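Long-range contacts in periplasmic binding protein (Agrobacterium tumefaciens str. B6, PDB 5L9G), which binds the opine mannopine in the periplasm and probably delivers it to an ABC transporter for import: residues V23-S28 with I50-D55; T73-Q78 with G259-D264; E94-D99 with Y254-G259. One frame throughout, in Å; residues are numbered along the deposited sequence.

Contact 1 of 3, residues V23-S28 with I50-D55; sequences VVIASS and ITYTQD. With MO0 (mannopine), chain C; EDO (1,2-ethanediol), chain E.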
loop_
_atom_site.group_PDB
_atom_site.type_symbol
_atom_site.label_atom_id
_atom_site.label_comp_id
_atom_site.label_asym_id
_atom_site.label_seq_id
_atom_site.Cartn_x
_atom_site.Cartn_y
_atom_site.Cartn_z
ATOM N N VAL A 23 -14.620 2.129 -19.572
ATOM C CA VAL A 23 -13.311 1.632 -19.123
ATOM C C VAL A 23 -13.549 1.243 -17.661
ATOM O O VAL A 23 -14.151 2.030 -16.918
ATOM C CB VAL A 23 -12.172 2.688 -19.248
ATOM C CG1 VAL A 23 -10.893 2.219 -18.544
ATOM C CG2 VAL A 23 -11.889 3.031 -20.704
ATOM N N VAL A 24 -13.125 0.034 -17.249
ATOM C CA VAL A 24 -13.313 -0.390 -15.860
ATOM C C VAL A 24 -12.001 -0.180 -15.100
ATOM O O VAL A 24 -10.959 -0.715 -15.502
ATOM C CB VAL A 24 -13.854 -1.848 -15.740
ATOM C CG1 VAL A 24 -14.053 -2.246 -14.277
ATOM C CG2 VAL A 24 -15.160 -2.029 -16.528
ATOM N N ILE A 25 -12.056 0.611 -14.011
ATOM C CA ILE A 25 -10.881 0.881 -13.154
ATOM C C ILE A 25 -11.147 0.365 -11.736
ATOM O O ILE A 25 -12.242 0.538 -11.203
ATOM C CB ILE A 25 -10.445 2.377 -13.245
ATOM C CG1 ILE A 25 -9.123 2.642 -12.481
ATOM C CG2 ILE A 25 -11.591 3.353 -12.822
ATOM C CD1 ILE A 25 -8.366 3.811 -13.026
ATOM N N ALA A 26 -10.159 -0.302 -11.134
ATOM C CA ALA A 26 -10.361 -0.867 -9.822
ATOM C C ALA A 26 -9.236 -0.567 -8.842
ATOM O O ALA A 26 -8.062 -0.695 -9.184
ATOM C CB ALA A 26 -10.594 -2.372 -9.914
ATOM N N SER A 27 -9.601 -0.183 -7.618
ATOM C CA SER A 27 -8.613 0.003 -6.552
ATOM C C SER A 27 -9.155 -0.749 -5.317
ATOM O O SER A 27 -9.957 -1.676 -5.489
ATOM C CB SER A 27 -8.273 1.478 -6.323
ATOM O OG SER A 27 -7.283 1.686 -5.327
ATOM N N SER A 28 -8.758 -0.375 -4.104
ATOM C CA SER A 28 -9.120 -1.131 -2.910
ATOM C C SER A 28 -10.228 -0.524 -2.026
ATOM O O SER A 28 -10.384 -0.952 -0.876
ATOM C CB SER A 28 -7.868 -1.408 -2.075
ATOM O OG SER A 28 -7.427 -0.217 -1.442
ATOM N N ILE A 50 -14.481 10.700 -21.929
ATOM C CA ILE A 50 -14.705 9.248 -21.854
ATOM C C ILE A 50 -15.538 8.896 -20.606
ATOM O O ILE A 50 -15.609 9.696 -19.668
ATOM C CB ILE A 50 -13.376 8.427 -21.931
ATOM C CG1 ILE A 50 -12.504 8.608 -20.672
ATOM C CG2 ILE A 50 -12.582 8.712 -23.218
ATOM C CD1 ILE A 50 -11.638 7.395 -20.309
ATOM N N THR A 51 -16.167 7.706 -20.603
ATOM C CA THR A 51 -16.943 7.212 -19.465
ATOM C C THR A 51 -16.211 6.029 -18.848
ATOM O O THR A 51 -15.555 5.264 -19.562
ATOM C CB THR A 51 -18.390 6.858 -19.843
ATOM O OG1 THR A 51 -18.384 5.840 -20.856
ATOM C CG2 THR A 51 -19.196 8.072 -20.273
ATOM N N TYR A 52 -16.322 5.885 -17.526
ATOM C CA TYR A 52 -15.660 4.817 -16.789
ATOM C C TYR A 52 -16.544 4.270 -15.656
ATOM O O TYR A 52 -17.431 4.968 -15.138
ATOM C CB TYR A 52 -14.254 5.267 -16.269
ATOM C CG TYR A 52 -14.345 6.296 -15.163
ATOM C CD1 TYR A 52 -14.698 7.613 -15.440
ATOM C CD2 TYR A 52 -14.189 5.930 -13.828
ATOM C CE1 TYR A 52 -14.901 8.539 -14.421
ATOM C CE2 TYR A 52 -14.400 6.850 -12.795
ATOM C CZ TYR A 52 -14.747 8.157 -13.103
ATOM O OH TYR A 52 -14.913 9.104 -12.135
ATOM N N THR A 53 -16.292 3.010 -15.292
ATOM C CA THR A 53 -16.959 2.278 -14.219
ATOM C C THR A 53 -15.892 1.903 -13.185
ATOM O O THR A 53 -14.775 1.535 -13.562
ATOM C CB THR A 53 -17.694 1.051 -14.810
ATOM O OG1 THR A 53 -18.960 1.470 -15.321
ATOM C CG2 THR A 53 -17.908 -0.087 -13.795
ATOM N N GLN A 54 -16.231 2.004 -11.894
ATOM C CA GLN A 54 -15.330 1.611 -10.807
ATOM C C GLN A 54 -15.649 0.198 -10.304
ATOM O O GLN A 54 -16.805 -0.241 -10.331
ATOM C CB GLN A 54 -15.487 2.561 -9.610
ATOM C CG GLN A 54 -15.001 3.976 -9.809
ATOM C CD GLN A 54 -15.158 4.737 -8.520
ATOM O OE1 GLN A 54 -14.616 4.366 -7.470
ATOM N NE2 GLN A 54 -15.953 5.793 -8.556
ATOM N N ASP A 55 -14.628 -0.480 -9.778
ATOM C CA ASP A 55 -14.758 -1.748 -9.077
ATOM C C ASP A 55 -13.742 -1.727 -7.923
ATOM O O ASP A 55 -12.932 -0.793 -7.840
ATOM C CB ASP A 55 -14.583 -2.963 -9.990
ATOM C CG ASP A 55 -15.246 -4.235 -9.469
ATOM O OD1 ASP A 55 -15.808 -4.199 -8.355
ATOM O OD2 ASP A 55 -15.229 -5.261 -10.196
HETATM O OAB MO0 C . -1.532 -4.948 -5.288
HETATM C CAF MO0 C . -2.812 -5.246 -4.803
HETATM C CAG MO0 C . -3.096 -4.632 -3.443
HETATM O OAC MO0 C . -2.678 -5.492 -2.440
HETATM C CAH MO0 C . -2.602 -3.216 -3.280
HETATM O OAM MO0 C . -3.089 -2.389 -4.272
HETATM C CAI MO0 C . -2.826 -2.598 -1.900
HETATM O OAD MO0 C . -4.187 -2.510 -1.604
HETATM C CAJ MO0 C . -2.107 -1.289 -1.737
HETATM O OAE MO0 C . -0.736 -1.487 -1.934
HETATM C CAK MO0 C . -2.387 -0.565 -0.412
HETATM N N MO0 C . -2.766 0.825 -0.698
HETATM C CA MO0 C . -2.827 1.666 0.523
HETATM C C MO0 C . -4.265 1.880 0.933
HETATM O O MO0 C . -5.171 1.254 0.343
HETATM C CB MO0 C . -2.104 2.984 0.374
HETATM C CG MO0 C . -2.882 3.994 -0.441
HETATM C CD MO0 C . -2.031 5.070 -1.018
HETATM O OE1 MO0 C . -2.008 6.308 -0.362
HETATM N NE2 MO0 C . -1.354 4.934 -2.050
HETATM O OXT MO0 C . -4.569 2.633 1.911
HETATM C C1 EDO E . -17.083 11.795 -13.626
HETATM O O1 EDO E . -17.168 10.575 -12.893
HETATM C C2 EDO E . -16.412 11.525 -14.999
HETATM O O2 EDO E . -15.576 12.605 -15.361
#
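V23 and Y52 open a parallel pairing of strands 23-27 and 52-55 that runs on through V24 with T53 and I25 with Q54 to A26 with D55. V23 and I25 each use both N and O to bond across; I25 N to T53 O, 2.9 Å, is nearly straight at 167°. V24 and A26 turn their polar backbone atoms to strand 76-80 and the residue before it: V24 N to the D75 carboxylate, V24 O to D75 and I76. Toward the pocket the bonding slackens, S27 N reaching D55 O in a weak bond of 3.4 Å.

Y52 shows how a side chain leaves such a sheet. Its CB lies 3.3 Å from V23 O; CG sits between the backbone N and the carbonyl carbon (chi1 70°), which swings the ring away from V23 while CD2 still touches I25 CG2 at 3.8 Å. Across the ring, ethanediol C2 lies at the edge by CE1. At the tip OH bonds to D37 of helix 30-48, its protein partner, and takes a 2.8 Å hydrogen bond from O1 of the ethanediol, probably a crystallisation additive. Tyrosine suits this place, apolar at its base and polar at its end.

Beta-branched V23, V24 and I25 suit an extended strand. On the face of V24 and T53, small A26 sets its CB 4.0 Å from D55 CB, while the D55 carboxylate turns to W74 NE1. Strand 23-27, helix 30-48 and strand 52-56 form a beta-alpha-beta unit, and S28, just past the strand, belongs to the mannopine pocket. The chemistry implies a continuous backbone-bonded pair whose apolar face packs on helices 30-48 and 263-273, its polar side chains satisfied mainly by neighbouring elements.

Contact 2 of 3, residues T73-Q78 with G259-D264; sequences TWDIIQ and GAPHRD. With MO0 (mannopine), chain C.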
loop_
_atom_site.group_PDB
_atom_site.type_symbol
_atom_site.label_atom_id
_atom_site.label_comp_id
_atom_site.label_asym_id
_atom_site.label_seq_id
_atom_site.Cartn_x
_atom_site.Cartn_y
_atom_site.Cartn_z
ATOM N N THR A 73 -12.859 -8.501 -17.258
ATOM C CA THR A 73 -13.790 -7.365 -17.212
ATOM C C THR A 73 -13.081 -6.075 -16.784
ATOM O O THR A 73 -13.510 -4.995 -17.167
ATOM C CB THR A 73 -15.059 -7.660 -16.371
ATOM O OG1 THR A 73 -14.698 -8.053 -15.048
ATOM C CG2 THR A 73 -15.955 -8.716 -17.004
ATOM N N TRP A 74 -11.989 -6.188 -16.014
ATOM C CA TRP A 74 -11.222 -5.025 -15.548
ATOM C C TRP A 74 -10.273 -4.518 -16.627
ATOM O O TRP A 74 -9.697 -5.321 -17.369
ATOM C CB TRP A 74 -10.396 -5.402 -14.312
ATOM C CG TRP A 74 -11.194 -5.707 -13.078
ATOM C CD1 TRP A 74 -12.492 -5.369 -12.824
ATOM C CD2 TRP A 74 -10.699 -6.330 -11.888
ATOM N NE1 TRP A 74 -12.848 -5.782 -11.562
ATOM C CE2 TRP A 74 -11.765 -6.370 -10.963
ATOM C CE3 TRP A 74 -9.465 -6.907 -11.530
ATOM C CZ2 TRP A 74 -11.633 -6.954 -9.700
ATOM C CZ3 TRP A 74 -9.326 -7.458 -10.266
ATOM C CH2 TRP A 74 -10.405 -7.489 -9.372
ATOM N N ASP A 75 -10.120 -3.189 -16.724
ATOM C CA ASP A 75 -9.156 -2.604 -17.663
ATOM C C ASP A 75 -7.922 -2.162 -16.884
ATOM O O ASP A 75 -6.846 -2.748 -17.049
ATOM C CB ASP A 75 -9.766 -1.430 -18.436
ATOM C CG ASP A 75 -10.812 -1.867 -19.448
ATOM O OD1 ASP A 75 -10.492 -2.693 -20.309
ATOM O OD2 ASP A 75 -11.956 -1.468 -19.303
ATOM N N ILE A 76 -8.087 -1.162 -16.009
ATOM C CA ILE A 76 -7.005 -0.651 -15.156
ATOM C C ILE A 76 -7.145 -1.201 -13.739
ATOM O O ILE A 76 -8.223 -1.132 -13.138
ATOM C CB ILE A 76 -6.965 0.911 -15.155
ATOM C CG1 ILE A 76 -6.828 1.481 -16.590
ATOM C CG2 ILE A 76 -5.865 1.455 -14.185
ATOM C CD1 ILE A 76 -7.183 2.953 -16.741
ATOM N N ILE A 77 -6.028 -1.683 -13.179
ATOM C CA ILE A 77 -5.986 -2.130 -11.789
ATOM C C ILE A 77 -4.942 -1.325 -11.045
ATOM O O ILE A 77 -3.844 -1.083 -11.578
ATOM C CB ILE A 77 -5.759 -3.664 -11.618
ATOM C CG1 ILE A 77 -4.505 -4.169 -12.400
ATOM C CG2 ILE A 77 -7.032 -4.438 -11.994
ATOM C CD1 ILE A 77 -4.071 -5.620 -12.090
ATOM N N GLN A 78 -5.292 -0.898 -9.824
ATOM C CA GLN A 78 -4.330 -0.220 -8.969
ATOM C C GLN A 78 -3.719 -1.328 -8.118
ATOM O O GLN A 78 -4.432 -2.014 -7.386
ATOM C CB GLN A 78 -4.992 0.864 -8.106
ATOM C CG GLN A 78 -3.996 1.609 -7.226
ATOM C CD GLN A 78 -3.813 0.876 -5.915
ATOM O OE1 GLN A 78 -4.761 0.737 -5.141
ATOM N NE2 GLN A 78 -2.641 0.302 -5.693
ATOM N N GLY A 259 -5.444 -8.718 -21.713
ATOM C CA GLY A 259 -6.702 -9.005 -22.388
ATOM C C GLY A 259 -7.818 -8.059 -21.996
ATOM O O GLY A 259 -8.994 -8.382 -22.212
ATOM N N ALA A 260 -7.458 -6.868 -21.426
ATOM C CA ALA A 260 -8.406 -5.819 -21.007
ATOM C C ALA A 260 -9.378 -5.537 -22.169
ATOM O O ALA A 260 -8.915 -5.332 -23.296
ATOM C CB ALA A 260 -7.673 -4.543 -20.641
ATOM N N PRO A 261 -10.713 -5.540 -21.931
ATOM C CA PRO A 261 -11.655 -5.327 -23.054
ATOM C C PRO A 261 -11.571 -3.956 -23.729
ATOM O O PRO A 261 -11.872 -3.836 -24.916
ATOM C CB PRO A 261 -13.034 -5.583 -22.430
ATOM C CG PRO A 261 -12.829 -5.417 -20.960
ATOM C CD PRO A 261 -11.424 -5.792 -20.659
ATOM N N HIS A 262 -11.158 -2.931 -22.977
ATOM C CA HIS A 262 -11.032 -1.560 -23.472
ATOM C C HIS A 262 -9.586 -1.117 -23.313
ATOM O O HIS A 262 -9.324 -0.005 -22.850
ATOM C CB HIS A 262 -11.991 -0.622 -22.709
ATOM C CG HIS A 262 -13.364 -1.185 -22.517
ATOM N ND1 HIS A 262 -14.304 -1.144 -23.527
ATOM C CD2 HIS A 262 -13.904 -1.800 -21.439
ATOM C CE1 HIS A 262 -15.390 -1.717 -23.032
ATOM N NE2 HIS A 262 -15.201 -2.122 -21.777
ATOM N N ARG A 263 -8.648 -2.010 -23.706
ATOM C CA ARG A 263 -7.194 -1.850 -23.597
ATOM C C ARG A 263 -6.669 -0.491 -24.097
ATOM O O ARG A 263 -5.972 0.190 -23.348
ATOM C CB ARG A 263 -6.485 -3.024 -24.308
ATOM C CG ARG A 263 -4.967 -3.063 -24.133
ATOM C CD ARG A 263 -4.329 -3.717 -25.345
ATOM N NE ARG A 263 -2.916 -3.372 -25.516
ATOM C CZ ARG A 263 -2.467 -2.241 -26.059
ATOM N NH1 ARG A 263 -1.163 -2.029 -26.182
ATOM N NH2 ARG A 263 -3.318 -1.304 -26.461
ATOM N N ASP A 264 -7.029 -0.086 -25.336
ATOM C CA ASP A 264 -6.554 1.163 -25.947
ATOM C C ASP A 264 -7.079 2.431 -25.238
ATOM O O ASP A 264 -6.280 3.326 -24.938
ATOM C CB ASP A 264 -6.848 1.168 -27.454
ATOM C CG ASP A 264 -6.496 -0.161 -28.093
ATOM O OD1 ASP A 264 -5.289 -0.447 -28.244
ATOM O OD2 ASP A 264 -7.422 -0.969 -28.323
HETATM O OAB MO0 C . -1.532 -4.948 -5.288
HETATM C CAF MO0 C . -2.812 -5.246 -4.803
HETATM C CAG MO0 C . -3.096 -4.632 -3.443
HETATM O OAC MO0 C . -2.678 -5.492 -2.440
HETATM C CAH MO0 C . -2.602 -3.216 -3.280
HETATM O OAM MO0 C . -3.089 -2.389 -4.272
HETATM C CAI MO0 C . -2.826 -2.598 -1.900
HETATM O OAD MO0 C . -4.187 -2.510 -1.604
HETATM C CAJ MO0 C . -2.107 -1.289 -1.737
HETATM O OAE MO0 C . -0.736 -1.487 -1.934
HETATM C CAK MO0 C . -2.387 -0.565 -0.412
HETATM N N MO0 C . -2.766 0.825 -0.698
HETATM C CA MO0 C . -2.827 1.666 0.523
HETATM C C MO0 C . -4.265 1.880 0.933
HETATM O O MO0 C . -5.171 1.254 0.343
HETATM C CB MO0 C . -2.104 2.984 0.374
HETATM C CG MO0 C . -2.882 3.994 -0.441
HETATM C CD MO0 C . -2.031 5.070 -1.018
HETATM O OE1 MO0 C . -2.008 6.308 -0.362
HETATM N NE2 MO0 C . -1.354 4.934 -2.050
HETATM O OXT MO0 C . -4.569 2.633 1.911
#
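D75 OD1 accepts the backbone N-H of H262 at 2.8 Å, the one hydrogen bond between the two segments. The donor comes in on the syn side of the carboxylate, 31° out of its plane. A260 CB and P261 CD also come close to OD1, at 3.4 Å and 3.3 Å. The other oxygen, OD2, takes the backbone N-H of V24 in strand 23-27, so the carboxylate ties that strand to the start of helix 263-273.

With CG anti to its carbonyl carbon (chi1 -71°), D75 swings its carboxylate toward the turn. There OD2 lies at the edge of the H262 ring, near its plane and 2.9 Å from CD2, with carboxylate and ring planes 66° apart. P261 CB lies over one face of that ring, offset toward its rim, and P261 CG is 3.9 Å from T73 O.

Small A260 lets D75 approach closely, and proline at 261 has a backbone already suited to the second position of a type I turn. H262 stands at the N-cap of helix 263-273. W74 O is buried here without a polar partner, whereas W74 NE1 bonds to D55. At the far end of its segment, Q78 NE2 gives mannopine OAM a weak 3.1 Å bond, and Q78 OE1 is held by S27 and W32. The arrangement is that of a type I turn leading into a helix, fastened by an aspartate just ahead of a strand that runs to the ligand pocket of a periplasmic binding protein.

Contact 3 of 3, residues E94-D99 with Y254-G259; sequences EKLDPD and YAIVKG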
loop_
_atom_site.group_PDB
_atom_site.type_symbol
_atom_site.label_atom_id
_atom_site.label_comp_id
_atom_site.label_asym_id
_atom_site.label_seq_id
_atom_site.Cartn_x
_atom_site.Cartn_y
_atom_site.Cartn_z
ATOM N N GLU A 94 -0.688 -6.217 -19.080
ATOM C CA GLU A 94 -0.406 -5.753 -20.433
ATOM C C GLU A 94 0.874 -4.926 -20.361
ATOM O O GLU A 94 1.087 -4.234 -19.357
ATOM C CB GLU A 94 -1.516 -4.823 -20.938
ATOM C CG GLU A 94 -2.742 -5.524 -21.492
ATOM C CD GLU A 94 -2.621 -6.252 -22.821
ATOM O OE1 GLU A 94 -3.555 -7.018 -23.146
ATOM O OE2 GLU A 94 -1.612 -6.060 -23.539
ATOM N N LYS A 95 1.710 -4.971 -21.417
ATOM C CA LYS A 95 2.898 -4.116 -21.482
ATOM C C LYS A 95 2.375 -2.725 -21.863
ATOM O O LYS A 95 1.521 -2.615 -22.751
ATOM C CB LYS A 95 3.919 -4.626 -22.527
ATOM C CG LYS A 95 5.157 -5.258 -21.905
ATOM C CD LYS A 95 4.952 -6.746 -21.647
ATOM C CE LYS A 95 6.082 -7.382 -20.879
ATOM N NZ LYS A 95 5.645 -8.655 -20.251
ATOM N N LEU A 96 2.814 -1.684 -21.157
ATOM C CA LEU A 96 2.342 -0.324 -21.427
ATOM C C LEU A 96 3.053 0.312 -22.622
ATOM O O LEU A 96 4.186 -0.075 -22.934
ATOM C CB LEU A 96 2.486 0.554 -20.166
ATOM C CG LEU A 96 1.663 0.105 -18.946
ATOM C CD1 LEU A 96 2.001 0.927 -17.725
ATOM C CD2 LEU A 96 0.159 0.207 -19.205
ATOM N N ASP A 97 2.393 1.293 -23.287
ATOM C CA ASP A 97 2.950 2.040 -24.424
ATOM C C ASP A 97 4.286 2.690 -24.004
ATOM O O ASP A 97 4.439 3.026 -22.822
ATOM C CB ASP A 97 1.958 3.094 -24.949
ATOM C CG ASP A 97 0.803 2.551 -25.788
ATOM O OD1 ASP A 97 0.789 1.329 -26.070
ATOM O OD2 ASP A 97 -0.088 3.348 -26.160
ATOM N N PRO A 98 5.271 2.810 -24.927
ATOM C CA PRO A 98 6.607 3.288 -24.530
ATOM C C PRO A 98 6.695 4.583 -23.714
ATOM O O PRO A 98 7.350 4.575 -22.662
ATOM C CB PRO A 98 7.341 3.434 -25.863
ATOM C CG PRO A 98 6.693 2.457 -26.758
ATOM C CD PRO A 98 5.255 2.403 -26.352
ATOM N N ASP A 99 6.089 5.689 -24.188
ATOM C CA ASP A 99 6.228 6.964 -23.484
ATOM C C ASP A 99 4.953 7.384 -22.726
ATOM O O ASP A 99 4.571 8.557 -22.765
ATOM C CB ASP A 99 6.728 8.068 -24.451
ATOM C CG ASP A 99 8.150 7.883 -24.986
ATOM O OD1 ASP A 99 9.011 7.355 -24.239
ATOM O OD2 ASP A 99 8.415 8.312 -26.132
ATOM N N TYR A 254 -0.572 1.955 -11.203
ATOM C CA TYR A 254 -1.548 1.371 -12.117
ATOM C C TYR A 254 -0.925 0.441 -13.137
ATOM O O TYR A 254 0.179 0.694 -13.638
ATOM C CB TYR A 254 -2.316 2.466 -12.866
ATOM C CG TYR A 254 -3.118 3.393 -11.972
ATOM C CD1 TYR A 254 -4.203 2.920 -11.240
ATOM C CD2 TYR A 254 -2.786 4.740 -11.853
ATOM C CE1 TYR A 254 -4.960 3.771 -10.430
ATOM C CE2 TYR A 254 -3.524 5.598 -11.030
ATOM C CZ TYR A 254 -4.613 5.107 -10.326
ATOM O OH TYR A 254 -5.338 5.947 -9.506
ATOM N N ALA A 255 -1.695 -0.585 -13.510
ATOM C CA ALA A 255 -1.334 -1.560 -14.545
ATOM C C ALA A 255 -2.609 -1.837 -15.340
ATOM O O ALA A 255 -3.713 -1.576 -14.843
ATOM C CB ALA A 255 -0.832 -2.841 -13.903
ATOM N N ILE A 256 -2.447 -2.346 -16.568
ATOM C CA ILE A 256 -3.584 -2.713 -17.415
ATOM C C ILE A 256 -3.620 -4.234 -17.481
ATOM O O ILE A 256 -2.585 -4.862 -17.677
ATOM C CB ILE A 256 -3.562 -1.978 -18.781
ATOM C CG1 ILE A 256 -3.862 -0.471 -18.544
ATOM C CG2 ILE A 256 -4.568 -2.603 -19.778
ATOM C CD1 ILE A 256 -3.601 0.454 -19.720
ATOM N N VAL A 257 -4.794 -4.820 -17.216
ATOM C CA VAL A 257 -4.997 -6.271 -17.182
ATOM C C VAL A 257 -4.807 -6.880 -18.580
ATOM O O VAL A 257 -5.305 -6.327 -19.564
ATOM C CB VAL A 257 -6.363 -6.652 -16.537
ATOM C CG1 VAL A 257 -6.507 -8.167 -16.384
ATOM C CG2 VAL A 257 -6.538 -5.970 -15.181
ATOM N N LYS A 258 -4.039 -7.995 -18.663
ATOM C CA LYS A 258 -3.806 -8.722 -19.919
ATOM C C LYS A 258 -5.163 -9.144 -20.485
ATOM O O LYS A 258 -5.936 -9.810 -19.798
ATOM C CB LYS A 258 -2.913 -9.947 -19.673
ATOM C CG LYS A 258 -2.421 -10.618 -20.960
ATOM C CD LYS A 258 -0.960 -10.291 -21.226
ATOM C CE LYS A 258 -0.574 -10.513 -22.665
ATOM N NZ LYS A 258 0.845 -10.149 -22.905
ATOM N N GLY A 259 -5.444 -8.718 -21.713
ATOM C CA GLY A 259 -6.702 -9.005 -22.388
ATOM C C GLY A 259 -7.818 -8.059 -21.996
ATOM O O GLY A 259 -8.994 -8.382 -22.212
HETATM O O HOH W 1 0.306 -2.604 -17.376
#
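Two nearly straight hydrogen bonds fasten E94 to I256 of strand 240-256 and to G259 beyond it. Its backbone N gives a 2.7 Å bond to I256 O, at 177° at the hydrogen. Its side chain turns back on the same partner segment: OE1 receives G259 N at 2.9 Å, met on the anti side of the carboxylate. The bend at chi2 (-71°) carries the acid round to that amide, a job for which the length of glutamate is well suited. G259, with its positive phi, has a backbone shape that glycine adopts readily.

A water adds a third, indirect tie, donating to E94 O at 2.7 Å and accepting from I256 N at 2.9 Å. Both backbone polar atoms of I256 are thus matched by E94, one directly and one through water. I256 lies on a long strand that is antiparallel to strand 76-80; A255 bonds to I77 of that strand and V257 to D75 just ahead of it.

Apolar contact gathers on I256, whose two branches serve different partners. The aliphatic stem of E94 runs along one, CG 3.8 Å from I256 CG2. L96 crosses the other obliquely, its CD2 meeting I256 CD1 at 3.8 Å, and its forked end also touches M267 of helix 263-273.

Any electrostatic contribution is probably small: E94 OE2 is 4.8 Å from K258 NZ, and R263 is a long, weak ion partner of the same acid.

How the contacts relate
All three contacts lie on the same side of the chain's centre, around one mixed sheet. Strand 76-80 connects them, parallel to strand 23-27 of contact 1 and antiparallel to strand 240-256 of contact 3. The centres of contacts 1 and 2 are about 9 Å apart, as are those of contacts 2 and 3, while contacts 1 and 3 are about 15 Å apart. Along the chain contact 1 closes first; contact 3 is then nested within the loop closed by contact 2, the two sharing G259 just before helix 263-273. Distant sequence is thus gathered into one lobe, whose strands 23-27 and 76-80 bring S28 and Q78 to the mannopine pocket.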